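Local coordinates for uncharacterized protein Atu2773 (Agrobacterium tumefaciens, PDB 2QV5) that is of unknown function but, as a member of the divergent polysaccharide deacetylase family, may remove acetyl groups from a carbohydrate, at residues Q85-E89 with D101-A105; Q5-V9 with K153-L157. Residues are numbered along the deposited sequence.

Interaction 1. Residues Q85-E89 with D101-A105; sequences QIPLE and DTLLA
A single parallel beta bridge ties the C-terminal end of strand 82-88 to the loop that leads from it to helix 109-120, closing an eleven-residue excursion without helix or strand. Residues 86-89 and Thr102-Leu104 are extended, and the touching parts run 47° apart end to end. Leu88 pairs with Leu103, their CA atoms 4.8 Å apart; Pro87 faces Thr102 at the same CA-CA distance, and Glu89 faces Leu104 at 5.2 Å. In the pattern of a parallel bridge, Leu103 bonds to the residues before and after Leu88: Leu103 N donates to Pro87 O (3.1 Å, nearly linear), and Glu89 N makes a weak, bent bond to Leu103 O (2.9 Å). Pro87 O also receives a CA-H...O contact from Thr102 CA at 3.5 Å. Beyond the bridge, Glu89 continues the attachment: with chi1 and chi2 both t, its side chain is extended and OE1 accepts a hydrogen bond from Ala105 N at 2.8 Å. Leucine and isoleucine fill the space beside the backbone: Leu88 (mt) brings CD2 to 3.8 Å from Leu103 CD2, while Ile86 (mm) sets CG2 4.0 Å from CD1 of Leu103 (mp). The active site of related polysaccharide deacetylases lies at this end of the sheet strands, so the loop may border a similar site, though no ligand marks one. Strand 128-131 and its continuation flank strand 82-88, with Ile86 bonding through its backbone to Met130 and Tyr132. Helix 109-120 covers Leu103 through Asn112 and Arg115, and its Arg118 forms a salt bridge with Asp101.

Interaction 2. Residues Q5-V9 with K153-L157; sequences QLPVV and KRGLL
The N-terminal loop meets the connection between helix 141-153 and strand 157-160; neither segment pairs in a sheet. The backbone of residues 5-9 is extended and passes closest at Val8, whose CA lies 4.5 Å from Arg154 CA. Lys153 takes part through its carbonyl: a water donates to Lys153 O (2.9 Å) and accepts from Val9 N (3.0 Å), while Val9 CG2 rests 3.5 Å from Lys153 O. Arg154 comes next and makes the largest contribution. Its extended side chain (chi1 m, chi2 and chi3 t, chi4 -80°) runs alongside the loop, and NH1 donates an almost straight hydrogen bond to Pro7 O at 3.1 Å, at the edge of the guanidinium, near its plane. Leu6 CD1 lies over one face of that group, and Leu6 CB is 3.6 Å from NH1. NE meanwhile forms a salt bridge with Asp150 of the preceding helix, so the arginine links that helix to the N-terminal loop. Gly155 then makes the turn of this alpha-to-beta connection in the parallel alpha/beta fold, in a left-handed conformation (phi 76°, psi 25°). A CB here would clash with Val9 CG2, which packs 3.6 Å from Gly155 N. At Leu156 the chain is extended again, and CD1 meets Pro7 CG at 3.9 Å, an apolar contact between the two segments. The N-terminal segment thus packs against the loop just before strand 157-160. Tyr126 of a loop and Pro16 of helix 16-19 flank Pro7 and Leu156, Gly155 bonds through its backbone to Met17, and helix 109-120 presents His117 to Leu6 and Arg154 and Met120 to Leu6 and Leu156.

In the fold
Interaction 1 sits at the C-terminal end of a strand of the curled parallel sheet, whereas interaction 2 precedes the start of another, so they mark opposite ends of the barrel-like core; their centres are 18 Å apart and their atoms do not touch. Along the chain, 85-89 with 101-105 is nested within the much longer loop closed by 5-9 with 153-157. Helix 109-120 borders both. The first contact is buried and local, held chiefly by backbone hydrogen bonds, a carboxylate and leucines. The second is partly exposed and joins distant sequence through an arginine, a bridging water and small apolar surfaces, with no backbone pairing.

Interaction 1. Residues Q85-E89 with D101-A105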
ATOM      1  N   GLN A  85      -3.805  -4.590   1.526  1.00 11.08           N
ATOM      2  CA  GLN A  85      -2.881  -4.847   2.646  1.00 15.71           C
ATOM      3  C   GLN A  85      -2.945  -6.297   3.109  1.00 15.41           C
ATOM      4  O   GLN A  85      -4.000  -6.773   3.531  1.00 19.57           O
ATOM      5  CB  GLN A  85      -3.165  -3.945   3.835  1.00 15.07           C
ATOM      6  CG  GLN A  85      -2.747  -2.524   3.660  1.00 21.36           C
ATOM      7  CD  GLN A  85      -3.262  -1.623   4.770  1.00 29.83           C
ATOM      8  OE1 GLN A  85      -4.462  -1.383   4.882  1.00 32.07           O
ATOM      9  NE2 GLN A  85      -2.350  -1.111   5.588  1.00 34.54           N
ATOM     10  N   ILE A  86      -1.805  -6.975   3.065  1.00 13.83           N
ATOM     11  CA  ILE A  86      -1.710  -8.381   3.426  1.00 16.50           C
ATOM     12  C   ILE A  86      -1.121  -8.541   4.826  1.00 19.55           C
ATOM     13  O   ILE A  86      -0.005  -8.089   5.075  1.00 20.32           O
ATOM     14  CB  ILE A  86      -0.838  -9.142   2.399  1.00 20.48           C
ATOM     15  CG1 ILE A  86      -1.423  -8.993   0.992  1.00 17.47           C
ATOM     16  CG2 ILE A  86      -0.707 -10.620   2.772  1.00 20.15           C
ATOM     17  CD1 ILE A  86      -2.791  -9.617   0.852  1.00 16.30           C
ATOM     18  N   PRO A  87      -1.867  -9.186   5.744  1.00 25.65           N
ATOM     19  CA  PRO A  87      -1.350  -9.420   7.101  1.00 24.37           C
ATOM     20  C   PRO A  87      -0.153 -10.385   7.117  1.00 19.07           C
ATOM     21  O   PRO A  87      -0.255 -11.501   6.615  1.00 20.54           O
ATOM     22  CB  PRO A  87      -2.557 -10.019   7.843  1.00 23.70           C
ATOM     23  CG  PRO A  87      -3.429 -10.580   6.795  1.00 25.93           C
ATOM     24  CD  PRO A  87      -3.227  -9.728   5.568  1.00 27.65           C
ATOM     25  N   LEU A  88       0.973  -9.934   7.670  1.00 23.19           N
ATOM     26  CA  LEU A  88       2.202 -10.733   7.749  1.00 21.69           C
ATOM     27  C   LEU A  88       2.698 -10.828   9.192  1.00 25.75           C
ATOM     28  O   LEU A  88       2.428  -9.937   9.992  1.00 21.54           O
ATOM     29  CB  LEU A  88       3.300 -10.142   6.865  1.00 22.81           C
ATOM     30  CG  LEU A  88       3.099  -9.910   5.362  1.00 19.13           C
ATOM     31  CD1 LEU A  88       4.391  -9.328   4.811  1.00 20.17           C
ATOM     32  CD2 LEU A  88       2.761 -11.189   4.623  1.00 20.32           C
ATOM     33  N   GLU A  89       3.428 -11.898   9.515  1.00 26.18           N
ATOM     34  CA  GLU A  89       3.785 -12.202  10.914  1.00 28.15           C
ATOM     35  C   GLU A  89       4.680 -11.139  11.547  1.00 28.50           C
ATOM     36  O   GLU A  89       5.789 -10.904  11.069  1.00 29.02           O
ATOM     37  CB  GLU A  89       4.453 -13.570  11.039  1.00 27.76           C
ATOM     38  CG  GLU A  89       4.547 -14.084  12.477  1.00 33.55           C
ATOM     39  CD  GLU A  89       5.482 -15.270  12.624  1.00 38.52           C
ATOM     40  OE1 GLU A  89       5.659 -16.020  11.641  1.00 32.55           O
ATOM     41  OE2 GLU A  89       6.041 -15.457  13.726  1.00 44.81           O
ATOM     42  N   ASP A 101      -5.696 -15.206   8.522  1.00 46.37           N
ATOM     43  CA  ASP A 101      -5.035 -15.241   7.214  1.00 40.37           C
ATOM     44  C   ASP A 101      -3.625 -14.632   7.219  1.00 36.62           C
ATOM     45  O   ASP A 101      -3.072 -14.331   6.159  1.00 33.30           O
ATOM     46  CB  ASP A 101      -5.919 -14.581   6.146  1.00 42.94           C
ATOM     47  CG  ASP A 101      -7.006 -15.512   5.619  1.00 46.61           C
ATOM     48  OD1 ASP A 101      -6.805 -16.748   5.639  1.00 49.91           O
ATOM     49  OD2 ASP A 101      -8.063 -15.011   5.175  1.00 46.18           O
ATOM     50  N   THR A 102      -3.056 -14.464   8.414  1.00 30.75           N
ATOM     51  CA  THR A 102      -1.699 -13.934   8.596  1.00 27.78           C
ATOM     52  C   THR A 102      -0.666 -14.931   8.077  1.00 26.76           C
ATOM     53  O   THR A 102      -0.696 -16.110   8.441  1.00 27.27           O
ATOM     54  CB  THR A 102      -1.427 -13.602  10.091  1.00 27.11           C
ATOM     55  OG1 THR A 102      -2.509 -12.829  10.613  1.00 24.97           O
ATOM     56  CG2 THR A 102      -0.142 -12.814  10.258  1.00 22.96           C
ATOM     57  N   LEU A 103       0.232 -14.465   7.207  1.00 20.48           N
ATOM     58  CA  LEU A 103       1.283 -15.333   6.671  1.00 22.64           C
ATOM     59  C   LEU A 103       2.368 -15.500   7.737  1.00 23.62           C
ATOM     60  O   LEU A 103       2.758 -14.524   8.396  1.00 17.19           O
ATOM     61  CB  LEU A 103       1.848 -14.777   5.355  1.00 26.42           C
ATOM     62  CG  LEU A 103       1.048 -14.965   4.046  1.00 24.99           C
ATOM     63  CD1 LEU A 103      -0.336 -14.365   4.070  1.00 18.07           C
ATOM     64  CD2 LEU A 103       1.810 -14.373   2.875  1.00 24.29           C
ATOM     65  N   LEU A 104       2.820 -16.740   7.922  1.00 25.09           N
ATOM     66  CA  LEU A 104       3.743 -17.085   9.002  1.00 23.25           C
ATOM     67  C   LEU A 104       5.065 -17.599   8.463  1.00 26.27           C
ATOM     68  O   LEU A 104       5.093 -18.417   7.535  1.00 24.34           O
ATOM     69  CB  LEU A 104       3.107 -18.119   9.951  1.00 26.24           C
ATOM     70  CG  LEU A 104       1.741 -17.760  10.551  1.00 29.59           C
ATOM     71  CD1 LEU A 104       1.135 -18.934  11.306  1.00 33.42           C
ATOM     72  CD2 LEU A 104       1.834 -16.526  11.453  1.00 31.65           C
ATOM     73  N   ALA A 105       6.154 -17.115   9.060  1.00 23.32           N
ATOM     74  CA  ALA A 105       7.515 -17.435   8.632  1.00 27.42           C
ATOM     75  C   ALA A 105       7.856 -18.934   8.627  1.00 30.57           C
ATOM     76  O   ALA A 105       8.596 -19.397   7.758  1.00 36.53           O
ATOM     77  CB  ALA A 105       8.531 -16.653   9.465  1.00 28.09           C
TER

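Interaction 2. Residues Q5-V9 with K153-L157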
ATOM      1  N   GLN A   5     -12.138 -13.378  -7.916  1.00 21.04           N
ATOM      2  CA  GLN A   5     -11.095 -14.057  -8.638  1.00 23.90           C
ATOM      3  C   GLN A   5      -9.747 -13.477  -8.270  1.00 23.35           C
ATOM      4  O   GLN A   5      -9.686 -12.396  -7.778  1.00 27.40           O
ATOM      5  CB  GLN A   5     -11.328 -13.869 -10.134  1.00 26.70           C
ATOM      6  CG  GLN A   5     -12.615 -14.466 -10.585  1.00 29.37           C
ATOM      7  CD  GLN A   5     -12.681 -15.944 -10.297  1.00 34.93           C
ATOM      8  OE1 GLN A   5     -11.792 -16.690 -10.650  1.00 35.02           O
ATOM      9  NE2 GLN A   5     -13.738 -16.361  -9.672  1.00 31.74           N
ATOM     10  N   LEU A   6      -8.684 -14.164  -8.563  1.00 11.97           N
ATOM     11  CA  LEU A   6      -7.343 -13.661  -8.305  1.00 19.62           C
ATOM     12  C   LEU A   6      -6.903 -12.792  -9.485  1.00 23.29           C
ATOM     13  O   LEU A   6      -7.292 -13.064 -10.626  1.00 20.51           O
ATOM     14  CB  LEU A   6      -6.371 -14.822  -8.107  1.00 16.67           C
ATOM     15  CG  LEU A   6      -6.699 -15.865  -7.036  1.00 18.50           C
ATOM     16  CD1 LEU A   6      -5.622 -16.940  -7.063  1.00 13.30           C
ATOM     17  CD2 LEU A   6      -6.785 -15.231  -5.667  1.00 19.36           C
ATOM     18  N   PRO A   7      -6.110 -11.733  -9.212  1.00 18.34           N
ATOM     19  CA  PRO A   7      -5.558 -10.978 -10.333  1.00 14.99           C
ATOM     20  C   PRO A   7      -4.564 -11.820 -11.142  1.00 14.86           C
ATOM     21  O   PRO A   7      -3.820 -12.631 -10.588  1.00 13.05           O
ATOM     22  CB  PRO A   7      -4.874  -9.762  -9.683  1.00 13.82           C
ATOM     23  CG  PRO A   7      -4.949  -9.951  -8.218  1.00 18.30           C
ATOM     24  CD  PRO A   7      -5.711 -11.203  -7.897  1.00 14.74           C
ATOM     25  N   VAL A   8      -4.614 -11.647 -12.455  1.00 18.48           N
ATOM     26  CA  VAL A   8      -3.701 -12.287 -13.382  1.00 23.48           C
ATOM     27  C   VAL A   8      -3.315 -11.279 -14.454  1.00 23.34           C
ATOM     28  O   VAL A   8      -4.035 -10.309 -14.700  1.00 19.24           O
ATOM     29  CB  VAL A   8      -4.311 -13.561 -14.070  1.00 25.54           C
ATOM     30  CG1 VAL A   8      -4.165 -14.787 -13.191  1.00 29.06           C
ATOM     31  CG2 VAL A   8      -5.760 -13.346 -14.481  1.00 24.64           C
ATOM     32  N   VAL A   9      -2.165 -11.511 -15.071  1.00 23.52           N
ATOM     33  CA  VAL A   9      -1.766 -10.791 -16.270  1.00 21.86           C
ATOM     34  C   VAL A   9      -2.673 -11.300 -17.386  1.00 20.83           C
ATOM     35  O   VAL A   9      -2.872 -12.514 -17.513  1.00 17.17           O
ATOM     36  CB  VAL A   9      -0.291 -11.071 -16.593  1.00 20.95           C
ATOM     37  CG1 VAL A   9       0.143 -10.357 -17.853  1.00 16.17           C
ATOM     38  CG2 VAL A   9       0.587 -10.660 -15.430  1.00 23.69           C
ATOM     39  N   LYS A 153       4.308 -12.529 -10.425  1.00 21.27           N
ATOM     40  CA  LYS A 153       3.828 -13.185 -11.647  1.00 23.80           C
ATOM     41  C   LYS A 153       2.420 -12.751 -12.068  1.00 19.94           C
ATOM     42  O   LYS A 153       2.044 -12.916 -13.227  1.00 18.81           O
ATOM     43  CB  LYS A 153       3.905 -14.712 -11.512  1.00 18.82           C
ATOM     44  CG  LYS A 153       2.643 -15.357 -10.953  1.00 31.65           C
ATOM     45  CD  LYS A 153       2.819 -16.837 -10.670  1.00 36.02           C
ATOM     46  CE  LYS A 153       1.600 -17.385  -9.953  1.00 44.66           C
ATOM     47  NZ  LYS A 153       1.973 -18.565  -9.120  1.00 46.91           N
ATOM     48  N   ARG A 154       1.661 -12.191 -11.123  1.00 15.05           N
ATOM     49  CA  ARG A 154       0.290 -11.735 -11.366  1.00 14.21           C
ATOM     50  C   ARG A 154       0.229 -10.288 -11.797  1.00 11.53           C
ATOM     51  O   ARG A 154      -0.858  -9.721 -11.908  1.00 11.52           O
ATOM     52  CB  ARG A 154      -0.553 -11.899 -10.109  1.00 12.55           C
ATOM     53  CG  ARG A 154      -0.680 -13.333  -9.728  1.00 13.56           C
ATOM     54  CD  ARG A 154      -1.457 -13.510  -8.444  1.00 25.76           C
ATOM     55  NE  ARG A 154      -1.447 -14.924  -8.125  1.00 27.50           N
ATOM     56  CZ  ARG A 154      -2.247 -15.829  -8.674  1.00 26.66           C
ATOM     57  NH1 ARG A 154      -3.174 -15.487  -9.571  1.00 15.54           N
ATOM     58  NH2 ARG A 154      -2.122 -17.091  -8.316  1.00 22.88           N
ATOM     59  N   GLY A 155       1.389  -9.690 -12.032  1.00 12.80           N
ATOM     60  CA  GLY A 155       1.442  -8.334 -12.556  1.00 11.90           C
ATOM     61  C   GLY A 155       1.125  -7.270 -11.522  1.00 12.97           C
ATOM     62  O   GLY A 155       0.680  -6.173 -11.870  1.00 15.01           O
ATOM     63  N   LEU A 156       1.355  -7.591 -10.254  1.00  9.75           N
ATOM     64  CA  LEU A 156       1.111  -6.672  -9.155  1.00  9.45           C
ATOM     65  C   LEU A 156       2.431  -6.111  -8.632  1.00 12.45           C
ATOM     66  O   LEU A 156       3.474  -6.785  -8.682  1.00 17.33           O
ATOM     67  CB  LEU A 156       0.398  -7.395  -7.998  1.00  8.55           C
ATOM     68  CG  LEU A 156      -0.982  -8.014  -8.233  1.00 10.61           C
ATOM     69  CD1 LEU A 156      -1.274  -9.113  -7.202  1.00 13.44           C
ATOM     70  CD2 LEU A 156      -2.047  -6.928  -8.186  1.00  9.71           C
ATOM     71  N   LEU A 157       2.378  -4.884  -8.113  1.00 12.12           N
ATOM     72  CA  LEU A 157       3.531  -4.279  -7.453  1.00 11.01           C
ATOM     73  C   LEU A 157       3.509  -4.645  -5.983  1.00  9.87           C
ATOM     74  O   LEU A 157       2.456  -4.975  -5.456  1.00 12.42           O
ATOM     75  CB  LEU A 157       3.511  -2.754  -7.614  1.00 10.32           C
ATOM     76  CG  LEU A 157       2.421  -1.905  -6.943  1.00 15.08           C
ATOM     77  CD1 LEU A 157       2.777  -1.501  -5.514  1.00 10.47           C
ATOM     78  CD2 LEU A 157       2.275  -0.675  -7.777  1.00  8.98           C
TER
HETATM   79  O   HOH W   1      -0.612 -13.858 -14.020  1.00 20.96           O